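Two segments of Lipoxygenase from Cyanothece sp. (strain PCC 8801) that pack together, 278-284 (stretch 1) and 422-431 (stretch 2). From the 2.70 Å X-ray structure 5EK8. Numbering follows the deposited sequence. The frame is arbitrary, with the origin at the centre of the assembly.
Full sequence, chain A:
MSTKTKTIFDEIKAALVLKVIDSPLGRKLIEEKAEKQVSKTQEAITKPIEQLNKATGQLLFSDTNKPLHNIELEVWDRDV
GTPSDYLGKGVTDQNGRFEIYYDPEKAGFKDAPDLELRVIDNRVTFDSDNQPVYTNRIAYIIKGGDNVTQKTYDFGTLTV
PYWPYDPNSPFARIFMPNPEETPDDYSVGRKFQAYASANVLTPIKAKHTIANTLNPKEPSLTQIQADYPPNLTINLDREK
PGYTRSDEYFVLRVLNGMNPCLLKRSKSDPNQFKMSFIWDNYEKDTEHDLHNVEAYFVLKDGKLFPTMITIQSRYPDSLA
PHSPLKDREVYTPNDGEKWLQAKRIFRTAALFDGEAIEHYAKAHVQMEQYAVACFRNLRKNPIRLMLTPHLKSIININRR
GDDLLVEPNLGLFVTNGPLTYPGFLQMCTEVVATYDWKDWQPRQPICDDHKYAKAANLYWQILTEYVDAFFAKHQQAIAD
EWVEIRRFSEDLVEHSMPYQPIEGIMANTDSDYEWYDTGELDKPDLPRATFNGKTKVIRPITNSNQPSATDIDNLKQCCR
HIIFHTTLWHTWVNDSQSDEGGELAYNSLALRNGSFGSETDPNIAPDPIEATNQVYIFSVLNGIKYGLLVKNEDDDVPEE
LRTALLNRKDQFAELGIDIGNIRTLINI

Stretch 1 (278-284) IWDNYEK
Stretch 2 422-431: PGFLQMCTEV

Residues 422-431 are helical throughout, within a helix that extends beyond both ends of the stretch. Its backbone bonds run from Q426 N to P422 O (2.9 Å) through V431 N to M427 O (3.1 Å). Residues 278-284 form no regular helix or strand. A type I beta turn spans W279 to Y282 and is closed by Y282 N to W279 O at 3.0 Å. The turn's inner residues, D280 and N281, have phi/psi of -56/-24 and -80/-10. Y282 then extends at -123/152, and E283 follows at -82/119. The contact buries 396 Å², both sides summed.

Y282 covers the most surface, and its CA lies 4.9 Å from the CA of G423. That is the closest backbone register. G423 has no side chain. An ideal CB there would point toward stretch 1 and sit tightly, 3.2 Å from E283 O. The bare backbone therefore lets the two segments approach: E283 N is 4.3 Å from G423 CA.

The CA-to-CB bond of Y282 points sideways, but chi1 -47° (m) and chi2 -71° bring the ring nearer the helix. Y282 CD1 lies 3.8 Å from G423 O, one turn before M427. M427 covers one face of the ring. Its CG is 3.9 Å from the Y282 ring centroid and 18° off the normal, a CH-pi contact. The nearest atoms are Y282 CE1 and M427 CG, 3.7 Å apart.

M427 is the second main residue. Its CA-to-CB bond also points sideways, and its rotamer is m, t, p (-66°, -179°, 68°). This carries the methyl to W279, with M427 CE 3.6 Å from W279 CZ3. W279 has chi1 -46° (m) and chi2 88°. M427 SD lies 5.1 Å from the centroid of the W279 six-membered ring, at its edge. The thioether thus links the two aromatic residues that end the turn.

Polar contacts gather around N281, whose CA-to-CB bond points toward the helix. Q426 is extended (chi1 -179°, chi2 -178°, chi3 -45°) and donates from NE2 to N281 O at 2.9 Å. It also donates from NE2 to E430 OE2 at 2.9 Å, within the helix. N281 ND2 makes a weak hydrogen bond to E430 OE2 at 2.7 Å, with an angle of 128°. N281 has chi1 -125° and chi2 30°; E430 has chi1 -89° (m), chi2 172° (t) and chi3 11°. E430 OE2 thus accepts from both amides. Y282 OH and E430 OE1 are modelled 2.3 Å apart, a clash that supports no interaction.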

# COMPACT_ATOMS: atom_id res chain seq x y z
N ILE A 278 0.13 -18.15 -15.95
CA ILE A 278 -0.99 -18.65 -16.73
C ILE A 278 -2.24 -17.81 -16.48
O ILE A 278 -2.63 -17.56 -15.34
CB ILE A 278 -1.30 -20.13 -16.40
CG1 ILE A 278 -0.25 -21.05 -17.03
CG2 ILE A 278 -2.67 -20.51 -16.90
CD1 ILE A 278 0.90 -21.39 -16.12
N TRP A 279 -2.87 -17.37 -17.57
CA TRP A 279 -3.96 -16.40 -17.49
C TRP A 279 -5.30 -16.98 -17.92
O TRP A 279 -6.24 -16.24 -18.21
CB TRP A 279 -3.62 -15.17 -18.34
CG TRP A 279 -2.21 -14.69 -18.14
CD1 TRP A 279 -1.10 -15.12 -18.80
CD2 TRP A 279 -1.77 -13.71 -17.20
NE1 TRP A 279 0.02 -14.45 -18.33
CE2 TRP A 279 -0.37 -13.58 -17.35
CE3 TRP A 279 -2.42 -12.91 -16.25
CZ2 TRP A 279 0.38 -12.70 -16.59
CZ3 TRP A 279 -1.66 -12.04 -15.48
CH2 TRP A 279 -0.28 -11.94 -15.66
N ASP A 280 -5.39 -18.31 -17.95
CA ASP A 280 -6.61 -18.99 -18.38
C ASP A 280 -7.84 -18.56 -17.58
O ASP A 280 -8.97 -18.64 -18.05
CB ASP A 280 -6.44 -20.51 -18.29
CG ASP A 280 -5.38 -21.03 -19.22
OD1 ASP A 280 -4.82 -22.11 -18.94
OD2 ASP A 280 -5.09 -20.36 -20.23
N ASN A 281 -7.59 -18.07 -16.36
CA ASN A 281 -8.64 -17.65 -15.44
C ASN A 281 -9.24 -16.27 -15.72
O ASN A 281 -10.25 -15.89 -15.12
CB ASN A 281 -8.10 -17.67 -14.02
CG ASN A 281 -8.93 -18.51 -13.09
OD1 ASN A 281 -9.55 -19.49 -13.50
ND2 ASN A 281 -8.94 -18.13 -11.82
N TYR A 282 -8.61 -15.50 -16.61
CA TYR A 282 -8.91 -14.07 -16.70
C TYR A 282 -9.37 -13.60 -18.08
O TYR A 282 -9.04 -14.18 -19.11
CB TYR A 282 -7.68 -13.28 -16.27
CG TYR A 282 -7.10 -13.83 -14.98
CD1 TYR A 282 -7.78 -13.66 -13.78
CD2 TYR A 282 -5.91 -14.53 -14.97
CE1 TYR A 282 -7.27 -14.17 -12.60
CE2 TYR A 282 -5.39 -15.04 -13.79
CZ TYR A 282 -6.08 -14.86 -12.61
OH TYR A 282 -5.57 -15.36 -11.43
N GLU A 283 -10.15 -12.53 -18.07
CA GLU A 283 -10.69 -11.95 -19.29
C GLU A 283 -9.68 -11.03 -19.97
O GLU A 283 -9.24 -10.03 -19.40
CB GLU A 283 -11.97 -11.17 -18.98
CG GLU A 283 -12.75 -10.76 -20.21
CD GLU A 283 -13.91 -9.84 -19.88
OE1 GLU A 283 -14.00 -9.38 -18.73
OE2 GLU A 283 -14.73 -9.58 -20.79
N LYS A 284 -9.30 -11.39 -21.20
CA LYS A 284 -8.41 -10.57 -22.01
C LYS A 284 -9.18 -9.39 -22.58
O LYS A 284 -10.35 -9.53 -22.93
CB LYS A 284 -7.80 -11.40 -23.14
CG LYS A 284 -6.67 -10.70 -23.88
CD LYS A 284 -5.99 -11.62 -24.89
CE LYS A 284 -6.87 -11.87 -26.09
NZ LYS A 284 -7.22 -10.61 -26.81
N PRO A 422 -12.47 -6.34 -14.83
CA PRO A 422 -12.83 -7.55 -14.08
C PRO A 422 -11.69 -8.56 -13.94
O PRO A 422 -11.59 -9.20 -12.89
CB PRO A 422 -13.98 -8.14 -14.90
CG PRO A 422 -14.63 -6.96 -15.51
CD PRO A 422 -13.52 -6.00 -15.82
N GLY A 423 -10.84 -8.70 -14.95
CA GLY A 423 -9.72 -9.62 -14.89
C GLY A 423 -8.70 -9.23 -13.84
O GLY A 423 -8.33 -10.02 -12.96
N PHE A 424 -8.23 -7.99 -13.94
CA PHE A 424 -7.27 -7.43 -12.99
C PHE A 424 -7.79 -7.53 -11.55
O PHE A 424 -7.09 -7.98 -10.62
CB PHE A 424 -6.97 -5.97 -13.35
CG PHE A 424 -6.17 -5.25 -12.31
CD1 PHE A 424 -4.79 -5.35 -12.30
CD2 PHE A 424 -6.80 -4.50 -11.33
CE1 PHE A 424 -4.05 -4.71 -11.34
CE2 PHE A 424 -6.07 -3.86 -10.37
CZ PHE A 424 -4.69 -3.96 -10.37
N LEU A 425 -9.03 -7.08 -11.38
CA LEU A 425 -9.72 -7.17 -10.10
C LEU A 425 -9.71 -8.61 -9.60
O LEU A 425 -9.42 -8.87 -8.44
CB LEU A 425 -11.15 -6.67 -10.21
CG LEU A 425 -11.89 -6.62 -8.87
CD1 LEU A 425 -11.20 -5.63 -7.94
CD2 LEU A 425 -13.37 -6.27 -9.08
N GLN A 426 -10.02 -9.54 -10.50
CA GLN A 426 -10.08 -10.94 -10.11
C GLN A 426 -8.73 -11.45 -9.62
O GLN A 426 -8.67 -12.23 -8.67
CB GLN A 426 -10.57 -11.80 -11.27
CG GLN A 426 -10.68 -13.27 -10.93
CD GLN A 426 -11.11 -14.08 -12.13
OE1 GLN A 426 -12.04 -13.69 -12.84
NE2 GLN A 426 -10.44 -15.20 -12.36
N MET A 427 -7.64 -11.00 -10.25
CA MET A 427 -6.31 -11.34 -9.76
C MET A 427 -6.19 -10.88 -8.31
O MET A 427 -5.76 -11.64 -7.41
CB MET A 427 -5.21 -10.69 -10.60
CG MET A 427 -5.11 -11.19 -12.03
SD MET A 427 -3.77 -10.38 -12.94
CE MET A 427 -2.33 -11.03 -12.09
N CYS A 428 -6.60 -9.63 -8.10
CA CYS A 428 -6.45 -9.02 -6.78
C CYS A 428 -7.23 -9.75 -5.69
O CYS A 428 -6.67 -10.14 -4.67
CB CYS A 428 -6.87 -7.56 -6.83
SG CYS A 428 -5.76 -6.55 -7.83
N THR A 429 -8.54 -9.92 -5.92
CA THR A 429 -9.41 -10.61 -4.97
C THR A 429 -8.92 -12.03 -4.72
O THR A 429 -8.90 -12.49 -3.56
CB THR A 429 -10.88 -10.65 -5.46
OG1 THR A 429 -10.95 -11.26 -6.75
CG2 THR A 429 -11.46 -9.24 -5.53
N GLU A 430 -8.54 -12.72 -5.79
CA GLU A 430 -7.97 -14.06 -5.68
C GLU A 430 -6.83 -14.11 -4.66
O GLU A 430 -6.91 -14.86 -3.69
CB GLU A 430 -7.45 -14.56 -7.03
CG GLU A 430 -8.49 -15.30 -7.85
CD GLU A 430 -8.01 -15.62 -9.26
OE1 GLU A 430 -6.80 -15.46 -9.52
OE2 GLU A 430 -8.83 -16.03 -10.10
N VAL A 431 -5.79 -13.31 -4.85
CA VAL A 431 -4.64 -13.45 -3.95
C VAL A 431 -4.89 -12.86 -2.55
O VAL A 431 -4.38 -13.39 -1.56
CB VAL A 431 -3.36 -12.84 -4.53
CG1 VAL A 431 -2.88 -13.69 -5.69
CG2 VAL A 431 -3.59 -11.40 -4.96